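Pectate lyase II (Xanthomonas campestris pv. campestris, PDB 2QY1) probably cleaves pectate, the polygalacturonate of plant cell walls, by beta-elimination. Local coordinates at residues K128-H133 and T165-Y170; L215-N220 and Y304-T309. The protein carries 2 engineered substitutions. All blocks are in the same frame, centred on the assembly; numbering follows the deposited sequence.

Interaction 1. Residues K128-H133 and T165-Y170; sequences KIWVDH and TVSYNY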
ATOM      1  N   LYS A 128       5.566  12.442   4.579  1.00 19.90           N
ATOM      2  CA  LYS A 128       6.855  11.993   4.056  1.00 20.06           C
ATOM      3  C   LYS A 128       7.117  10.553   4.490  1.00 19.71           C
ATOM      4  O   LYS A 128       7.977  10.286   5.331  1.00 19.63           O
ATOM      5  CB  LYS A 128       8.010  12.932   4.451  1.00 20.31           C
ATOM      6  CG  LYS A 128       7.850  14.416   4.042  1.00 21.92           C
ATOM      7  CD  LYS A 128       7.262  14.628   2.634  1.00 24.54           C
ATOM      8  CE  LYS A 128       8.260  14.338   1.521  1.00 25.50           C
ATOM      9  NZ  LYS A 128       7.782  14.817   0.180  1.00 25.67           N
ATOM     10  N   ILE A 129       6.340   9.634   3.924  1.00 19.51           N
ATOM     11  CA  ILE A 129       6.495   8.210   4.199  1.00 19.20           C
ATOM     12  C   ILE A 129       6.875   7.496   2.904  1.00 19.26           C
ATOM     13  O   ILE A 129       6.308   7.775   1.846  1.00 19.12           O
ATOM     14  CB  ILE A 129       5.198   7.573   4.787  1.00 19.17           C
ATOM     15  CG1 ILE A 129       4.550   8.463   5.870  1.00 19.43           C
ATOM     16  CG2 ILE A 129       5.470   6.141   5.290  1.00 19.22           C
ATOM     17  CD1 ILE A 129       5.377   8.685   7.149  1.00 19.31           C
ATOM     18  N   TRP A 130       7.846   6.592   2.990  1.00 19.02           N
ATOM     19  CA  TRP A 130       8.267   5.806   1.843  1.00 19.15           C
ATOM     20  C   TRP A 130       8.095   4.328   2.144  1.00 19.19           C
ATOM     21  O   TRP A 130       8.830   3.764   2.953  1.00 19.27           O
ATOM     22  CB  TRP A 130       9.726   6.111   1.487  1.00 18.98           C
ATOM     23  CG  TRP A 130      10.177   5.565   0.152  1.00 19.19           C
ATOM     24  CD1 TRP A 130       9.398   5.322  -0.951  1.00 19.24           C
ATOM     25  CD2 TRP A 130      11.523   5.243  -0.231  1.00 19.17           C
ATOM     26  NE1 TRP A 130      10.176   4.855  -1.987  1.00 19.28           N
ATOM     27  CE2 TRP A 130      11.481   4.795  -1.574  1.00 18.80           C
ATOM     28  CE3 TRP A 130      12.761   5.281   0.432  1.00 19.26           C
ATOM     29  CZ2 TRP A 130      12.630   4.387  -2.267  1.00 19.40           C
ATOM     30  CZ3 TRP A 130      13.903   4.874  -0.258  1.00 19.33           C
ATOM     31  CH2 TRP A 130      13.828   4.436  -1.597  1.00 19.28           C
ATOM     32  N   VAL A 131       7.101   3.716   1.506  1.00 19.10           N
ATOM     33  CA  VAL A 131       6.854   2.281   1.632  1.00 18.99           C
ATOM     34  C   VAL A 131       7.408   1.639   0.358  1.00 19.09           C
ATOM     35  O   VAL A 131       6.808   1.757  -0.708  1.00 18.94           O
ATOM     36  CB  VAL A 131       5.341   1.982   1.819  1.00 18.98           C
ATOM     37  CG1 VAL A 131       5.073   0.470   1.877  1.00 18.67           C
ATOM     38  CG2 VAL A 131       4.809   2.669   3.083  1.00 18.76           C
ATOM     39  N   ASP A 132       8.562   0.977   0.470  1.00 19.26           N
ATOM     40  CA  ASP A 132       9.331   0.586  -0.718  1.00 19.40           C
ATOM     41  C   ASP A 132       9.883  -0.841  -0.660  1.00 19.37           C
ATOM     42  O   ASP A 132      10.401  -1.270   0.367  1.00 19.58           O
ATOM     43  CB  ASP A 132      10.476   1.588  -0.927  1.00 19.45           C
ATOM     44  CG  ASP A 132      11.317   1.282  -2.155  1.00 19.21           C
ATOM     45  OD1 ASP A 132      10.873   1.585  -3.286  1.00 18.91           O
ATOM     46  OD2 ASP A 132      12.439   0.762  -1.984  1.00 18.71           O
ATOM     47  N   HIS A 133       9.775  -1.571  -1.773  1.00 19.43           N
ATOM     48  CA  HIS A 133      10.376  -2.910  -1.891  1.00 19.19           C
ATOM     49  C   HIS A 133      10.005  -3.870  -0.755  1.00 19.29           C
ATOM     50  O   HIS A 133      10.857  -4.586  -0.221  1.00 19.35           O
ATOM     51  CB  HIS A 133      11.902  -2.809  -2.033  1.00 19.02           C
ATOM     52  CG  HIS A 133      12.356  -2.488  -3.420  1.00 19.02           C
ATOM     53  ND1 HIS A 133      12.680  -1.210  -3.823  1.00 18.43           N
ATOM     54  CD2 HIS A 133      12.530  -3.280  -4.506  1.00 19.09           C
ATOM     55  CE1 HIS A 133      13.043  -1.230  -5.094  1.00 18.87           C
ATOM     56  NE2 HIS A 133      12.958  -2.474  -5.532  1.00 19.06           N
ATOM     57  N   THR A 165       5.126   7.925  -0.944  1.00 19.90           N
ATOM     58  CA  THR A 165       5.426   7.088  -2.099  1.00 19.80           C
ATOM     59  C   THR A 165       5.322   5.615  -1.711  1.00 19.78           C
ATOM     60  O   THR A 165       5.948   5.162  -0.751  1.00 19.54           O
ATOM     61  CB  THR A 165       6.813   7.398  -2.709  1.00 19.86           C
ATOM     62  OG1 THR A 165       6.762   8.657  -3.385  1.00 20.76           O
ATOM     63  CG2 THR A 165       7.222   6.323  -3.716  1.00 19.54           C
ATOM     64  N   VAL A 166       4.498   4.894  -2.466  1.00 19.62           N
ATOM     65  CA  VAL A 166       4.320   3.460  -2.320  1.00 19.70           C
ATOM     66  C   VAL A 166       4.898   2.849  -3.598  1.00 19.60           C
ATOM     67  O   VAL A 166       4.243   2.852  -4.641  1.00 19.65           O
ATOM     68  CB  VAL A 166       2.811   3.105  -2.166  1.00 19.56           C
ATOM     69  CG1 VAL A 166       2.597   1.604  -2.085  1.00 19.75           C
ATOM     70  CG2 VAL A 166       2.213   3.802  -0.940  1.00 19.73           C
ATOM     71  N   SER A 167       6.130   2.346  -3.517  1.00 19.40           N
ATOM     72  CA  SER A 167       6.858   1.927  -4.716  1.00 19.37           C
ATOM     73  C   SER A 167       7.515   0.550  -4.622  1.00 19.56           C
ATOM     74  O   SER A 167       7.989   0.148  -3.559  1.00 19.37           O
ATOM     75  CB  SER A 167       7.908   2.974  -5.093  1.00 19.21           C
ATOM     76  OG  SER A 167       8.807   3.203  -4.016  1.00 19.45           O
ATOM     77  N   TYR A 168       7.534  -0.158  -5.752  1.00 19.46           N
ATOM     78  CA  TYR A 168       8.214  -1.455  -5.889  1.00 19.57           C
ATOM     79  C   TYR A 168       7.811  -2.497  -4.844  1.00 19.69           C
ATOM     80  O   TYR A 168       8.623  -3.339  -4.456  1.00 19.74           O
ATOM     81  CB  TYR A 168       9.737  -1.278  -5.895  1.00 19.64           C
ATOM     82  CG  TYR A 168      10.262  -0.455  -7.049  1.00 19.59           C
ATOM     83  CD1 TYR A 168      10.595  -1.055  -8.260  1.00 19.31           C
ATOM     84  CD2 TYR A 168      10.434   0.923  -6.926  1.00 19.55           C
ATOM     85  CE1 TYR A 168      11.085  -0.305  -9.323  1.00 19.69           C
ATOM     86  CE2 TYR A 168      10.921   1.684  -7.990  1.00 19.82           C
ATOM     87  CZ  TYR A 168      11.240   1.060  -9.182  1.00 19.56           C
ATOM     88  OH  TYR A 168      11.721   1.798 -10.239  1.00 20.54           O
ATOM     89  N   ASN A 169       6.566  -2.431  -4.381  1.00 20.00           N
ATOM     90  CA  ASN A 169       6.038  -3.454  -3.486  1.00 20.00           C
ATOM     91  C   ASN A 169       5.422  -4.624  -4.248  1.00 20.00           C
ATOM     92  O   ASN A 169       4.991  -4.448  -5.409  1.00 20.36           O
ATOM     93  CB  ASN A 169       5.010  -2.850  -2.529  1.00 20.00           C
ATOM     94  CG  ASN A 169       5.623  -1.849  -1.569  1.00 20.00           C
ATOM     95  OD1 ASN A 169       6.463  -2.201  -0.741  1.00 20.00           O
ATOM     96  ND2 ASN A 169       5.205  -0.594  -1.676  1.00 20.00           N
ATOM     97  N   TYR A 170       5.399  -5.772  -3.626  1.00 20.79           N
ATOM     98  CA  TYR A 170       4.797  -6.956  -4.213  1.00 21.21           C
ATOM     99  C   TYR A 170       3.712  -7.452  -3.268  1.00 21.23           C
ATOM    100  O   TYR A 170       4.002  -7.907  -2.162  1.00 21.36           O
ATOM    101  CB  TYR A 170       5.877  -8.016  -4.457  1.00 21.35           C
ATOM    102  CG  TYR A 170       5.433  -9.315  -5.109  1.00 21.90           C
ATOM    103  CD1 TYR A 170       4.221  -9.420  -5.800  1.00 21.95           C
ATOM    104  CD2 TYR A 170       6.258 -10.439  -5.059  1.00 22.23           C
ATOM    105  CE1 TYR A 170       3.836 -10.623  -6.400  1.00 22.59           C
ATOM    106  CE2 TYR A 170       5.886 -11.636  -5.660  1.00 22.70           C
ATOM    107  CZ  TYR A 170       4.679 -11.722  -6.328  1.00 22.41           C
ATOM    108  OH  TYR A 170       4.323 -12.915  -6.918  1.00 22.89           O
TER

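Interaction 2. Residues L215-N220 and Y304-T309; sequences LSHIYN and YIYTVT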
ATOM      1  N   LEU A 215      -5.491  13.442  -3.951  1.00 20.10           N
ATOM      2  CA  LEU A 215      -4.915  13.246  -5.275  1.00 20.09           C
ATOM      3  C   LEU A 215      -3.921  12.104  -5.241  1.00 20.15           C
ATOM      4  O   LEU A 215      -3.185  11.938  -4.265  1.00 20.02           O
ATOM      5  CB  LEU A 215      -4.219  14.522  -5.764  1.00 20.16           C
ATOM      6  CG  LEU A 215      -5.029  15.823  -5.801  1.00 20.21           C
ATOM      7  CD1 LEU A 215      -4.118  17.007  -6.089  1.00 20.44           C
ATOM      8  CD2 LEU A 215      -6.163  15.749  -6.818  1.00 20.16           C
ATOM      9  N   SER A 216      -3.907  11.311  -6.308  1.00 20.04           N
ATOM     10  CA  SER A 216      -2.940  10.233  -6.431  1.00 19.99           C
ATOM     11  C   SER A 216      -2.333  10.176  -7.825  1.00 19.91           C
ATOM     12  O   SER A 216      -2.922  10.653  -8.805  1.00 19.92           O
ATOM     13  CB  SER A 216      -3.566   8.883  -6.061  1.00 19.91           C
ATOM     14  OG  SER A 216      -4.411   8.408  -7.094  1.00 20.43           O
ATOM     15  N   HIS A 217      -1.142   9.599  -7.892  1.00 19.58           N
ATOM     16  CA  HIS A 217      -0.478   9.324  -9.150  1.00 19.56           C
ATOM     17  C   HIS A 217      -0.127   7.840  -9.143  1.00 19.46           C
ATOM     18  O   HIS A 217       0.699   7.390  -8.349  1.00 19.40           O
ATOM     19  CB  HIS A 217       0.763  10.204  -9.293  1.00 19.38           C
ATOM     20  CG  HIS A 217       1.445  10.092 -10.621  1.00 20.02           C
ATOM     21  ND1 HIS A 217       2.778  10.391 -10.792  1.00 20.38           N
ATOM     22  CD2 HIS A 217       0.984   9.718 -11.839  1.00 20.44           C
ATOM     23  CE1 HIS A 217       3.108  10.213 -12.059  1.00 20.36           C
ATOM     24  NE2 HIS A 217       2.040   9.800 -12.715  1.00 20.64           N
ATOM     25  N   ILE A 218      -0.796   7.090 -10.010  1.00 19.35           N
ATOM     26  CA  ILE A 218      -0.662   5.638 -10.077  1.00 19.10           C
ATOM     27  C   ILE A 218      -0.045   5.282 -11.430  1.00 19.14           C
ATOM     28  O   ILE A 218      -0.732   5.305 -12.450  1.00 18.97           O
ATOM     29  CB  ILE A 218      -2.048   4.947  -9.875  1.00 19.09           C
ATOM     30  CG1 ILE A 218      -2.644   5.333  -8.513  1.00 18.99           C
ATOM     31  CG2 ILE A 218      -1.945   3.421 -10.015  1.00 19.05           C
ATOM     32  CD1 ILE A 218      -4.159   5.153  -8.407  1.00 19.06           C
ATOM     33  N   TYR A 219       1.254   4.983 -11.440  1.00 18.97           N
ATOM     34  CA  TYR A 219       1.972   4.750 -12.701  1.00 18.85           C
ATOM     35  C   TYR A 219       2.938   3.571 -12.657  1.00 18.96           C
ATOM     36  O   TYR A 219       3.488   3.260 -11.606  1.00 18.88           O
ATOM     37  CB  TYR A 219       2.677   6.032 -13.193  1.00 18.85           C
ATOM     38  CG  TYR A 219       3.986   6.389 -12.506  1.00 18.85           C
ATOM     39  CD1 TYR A 219       5.210   5.927 -12.999  1.00 18.81           C
ATOM     40  CD2 TYR A 219       4.003   7.218 -11.386  1.00 18.84           C
ATOM     41  CE1 TYR A 219       6.416   6.258 -12.369  1.00 18.87           C
ATOM     42  CE2 TYR A 219       5.199   7.563 -10.758  1.00 18.88           C
ATOM     43  CZ  TYR A 219       6.401   7.080 -11.255  1.00 19.03           C
ATOM     44  OH  TYR A 219       7.581   7.421 -10.626  1.00 18.84           O
ATOM     45  N   ASN A 220       3.138   2.926 -13.806  1.00 19.00           N
ATOM     46  CA  ASN A 220       4.094   1.814 -13.953  1.00 19.10           C
ATOM     47  C   ASN A 220       3.857   0.630 -13.012  1.00 19.17           C
ATOM     48  O   ASN A 220       4.798  -0.092 -12.665  1.00 19.16           O
ATOM     49  CB  ASN A 220       5.544   2.305 -13.824  1.00 19.00           C
ATOM     50  CG  ASN A 220       6.009   3.118 -15.018  1.00 19.57           C
ATOM     51  OD1 ASN A 220       5.395   3.104 -16.091  1.00 20.48           O
ATOM     52  ND2 ASN A 220       7.112   3.831 -14.836  1.00 18.88           N
ATOM     53  N   TYR A 304       6.851  17.190  -8.830  1.00 23.39           N
ATOM     54  CA  TYR A 304       8.031  16.328  -8.799  1.00 23.34           C
ATOM     55  C   TYR A 304       8.389  15.753 -10.168  1.00 23.65           C
ATOM     56  O   TYR A 304       7.558  15.719 -11.083  1.00 23.43           O
ATOM     57  CB  TYR A 304       7.880  15.204  -7.763  1.00 23.13           C
ATOM     58  CG  TYR A 304       6.703  14.271  -7.969  1.00 22.48           C
ATOM     59  CD1 TYR A 304       5.581  14.346  -7.143  1.00 22.44           C
ATOM     60  CD2 TYR A 304       6.720  13.295  -8.970  1.00 22.57           C
ATOM     61  CE1 TYR A 304       4.502  13.484  -7.313  1.00 21.97           C
ATOM     62  CE2 TYR A 304       5.642  12.428  -9.152  1.00 22.23           C
ATOM     63  CZ  TYR A 304       4.539  12.528  -8.317  1.00 22.41           C
ATOM     64  OH  TYR A 304       3.477  11.669  -8.484  1.00 22.30           O
ATOM     65  N   ILE A 305       9.635  15.298 -10.282  1.00 23.95           N
ATOM     66  CA  ILE A 305      10.163  14.705 -11.506  1.00 24.31           C
ATOM     67  C   ILE A 305      10.110  13.181 -11.405  1.00 24.52           C
ATOM     68  O   ILE A 305      10.414  12.615 -10.354  1.00 24.56           O
ATOM     69  CB  ILE A 305      11.629  15.166 -11.755  1.00 24.35           C
ATOM     70  CG1 ILE A 305      11.745  16.703 -11.726  1.00 24.74           C
ATOM     71  CG2 ILE A 305      12.190  14.566 -13.048  1.00 24.33           C
ATOM     72  CD1 ILE A 305      10.951  17.445 -12.802  1.00 25.71           C
ATOM     73  N   TYR A 306       9.719  12.524 -12.497  1.00 24.71           N
ATOM     74  CA  TYR A 306       9.653  11.060 -12.536  1.00 25.07           C
ATOM     75  C   TYR A 306       9.979  10.490 -13.918  1.00 25.33           C
ATOM     76  O   TYR A 306       9.683  11.110 -14.938  1.00 25.42           O
ATOM     77  CB  TYR A 306       8.284  10.561 -12.045  1.00 24.85           C
ATOM     78  CG  TYR A 306       7.097  10.971 -12.898  1.00 24.88           C
ATOM     79  CD1 TYR A 306       6.563  12.260 -12.821  1.00 24.46           C
ATOM     80  CD2 TYR A 306       6.492  10.059 -13.764  1.00 24.69           C
ATOM     81  CE1 TYR A 306       5.468  12.633 -13.600  1.00 24.43           C
ATOM     82  CE2 TYR A 306       5.396  10.425 -14.541  1.00 24.63           C
ATOM     83  CZ  TYR A 306       4.890  11.711 -14.456  1.00 24.55           C
ATOM     84  OH  TYR A 306       3.805  12.066 -15.226  1.00 24.59           O
ATOM     85  N   THR A 307      10.599   9.311 -13.931  1.00 25.78           N
ATOM     86  CA  THR A 307      10.940   8.612 -15.171  1.00 26.24           C
ATOM     87  C   THR A 307       9.971   7.461 -15.404  1.00 25.96           C
ATOM     88  O   THR A 307       9.875   6.541 -14.587  1.00 26.14           O
ATOM     89  CB  THR A 307      12.396   8.076 -15.149  1.00 26.39           C
ATOM     90  OG1 THR A 307      13.309   9.169 -14.992  1.00 27.73           O
ATOM     91  CG2 THR A 307      12.732   7.338 -16.443  1.00 26.97           C
ATOM     92  N   VAL A 308       9.252   7.520 -16.520  1.00 25.79           N
ATOM     93  CA  VAL A 308       8.282   6.481 -16.852  1.00 25.65           C
ATOM     94  C   VAL A 308       8.928   5.328 -17.616  1.00 25.29           C
ATOM     95  O   VAL A 308       9.641   5.540 -18.599  1.00 25.07           O
ATOM     96  CB  VAL A 308       7.060   7.033 -17.648  1.00 25.74           C
ATOM     97  CG1 VAL A 308       6.169   7.870 -16.745  1.00 25.76           C
ATOM     98  CG2 VAL A 308       7.504   7.838 -18.866  1.00 26.11           C
ATOM     99  N   THR A 309       8.695   4.112 -17.129  1.00 24.83           N
ATOM    100  CA  THR A 309       9.003   2.900 -17.872  1.00 24.48           C
ATOM    101  C   THR A 309       7.954   2.803 -18.975  1.00 24.27           C
ATOM    102  O   THR A 309       6.764   2.967 -18.695  1.00 24.23           O
ATOM    103  CB  THR A 309       8.903   1.649 -16.964  1.00 24.44           C
ATOM    104  OG1 THR A 309       9.743   1.816 -15.816  1.00 24.42           O
ATOM    105  CG2 THR A 309       9.319   0.382 -17.711  1.00 24.38           C
TER
HETATM  106  O   HOH W   1       9.951   6.332 -11.660  1.00 19.01           O

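Interaction 1. Residues K128-H133 and T165-Y170
Strands 129-132 and 165-167 run parallel, their axes 4.9 Å apart, with W130 beside T165, V131 beside V166 and D132 beside S167. The backbone ladder zigzags: T165 N donates to I129 O, V131 N to T165 O, S167 N to V131 O (2.9 Å between those last two atoms, the donor nearly along the C=O axis), and H133 N to S167 O where the first strand ends. V131 O is gripped twice, since N169 ND2 also reaches it at 3.0 Å, from well above the carbonyl plane; the other end of that amide, OD1, accepts from the backbone N of N134.

Side-chain hydrogen bonds form a chain along the face that carries W130, D132 and S167. The indole NE1 of W130 donates to S167 OG (3.0 Å), and that hydroxyl, set between its own N and carbonyl carbon (chi1 57°), donates to the anti lone pair of D132 OD1 at 2.7 Å. The second carboxylate oxygen, OD2, accepts from H133 ND1 at 2.7 Å, a straight bond lying in the imidazole plane, and also from Q100 on the preceding coil. H133 NE2 donates on to A329 O, so both ring nitrogens act as donors and the rotation of the ring is fixed; this is consistent with an imidazolium paired with the charged carboxylate of D132.

Packing centres on a CH-pi contact: CB of Y168 sits over the centre of the H133 face, 3.4 Å from its centroid, while the two rings lie almost parallel but slid apart. W130 CD1 rests against T165 CG2.

Parallel strands stacked in register on successive turns, with side chains alternating between the two faces, are characteristic of the right-handed parallel beta-helix of pectate lyases.

Interaction 2. Residues L215-N220 and Y304-T309
The line from CA of H217 to CA of N220 and that from CA of Y304 to CA of T309 run 24° apart, in roughly the same direction, but strand 215-219 and the irregular segment 304-309 are too widely separated to pair as strands: the closest CA atoms, those of N220 and T309, are 6.4 Å apart. Side chains therefore make the contact. H217, Y219 and N220 point toward the loop, and Y304 and Y306 point back.

H217, with CG anti to the backbone N (chi1 -174°), meets two tyrosines. Its ND1 shares a 2.7 Å hydrogen bond with Y304 OH, which lies in the imidazole plane, and its CE1 edge abuts the face of Y306, 3.3 Å from CZ, in a T-shaped pair with planes at 74°. Y219 and Y306 both hold their rings in the crowded position between backbone N and carbonyl carbon and slide past each other in opposite directions; Y306 CD2 lies over the rim of the Y219 face, 3.9 Å from CZ. A water bridges Y219 OH (2.8 Å) to T307 O, to which it donates. The N220 side chain lies against T309, whose OG1 bonds to H198 on the neighbouring coil.

H217 NE2 and Y306 OH both hydrogen-bond to E242 OE2, so the carboxylate, imidazole and phenol are coupled. Through these polar tips the loop 304-309 is joined to strand 215-219 and to E242, whose nearby negative charge could stabilise a protonated imidazole.

Interaction 1 is wholly buried, its centre about 7 Å from the centre of the chain, whereas interaction 2 lies about 15 Å out and is partly exposed along the loop. Both involve the same beta-helix wall, where strand 193-202 stands between strands 164-174 and 215-226; their centres are about 13 Å apart, and their nearest atoms, about 6 Å apart, do not touch. Segments 128-133 and 165-170 join successive coils through backbone bonds, while 304-309 lies over the wall and relies on aromatic edges, hydroxyls and water. H198 connects them indirectly: it stacks on Y168 and hydrogen-bonds T309.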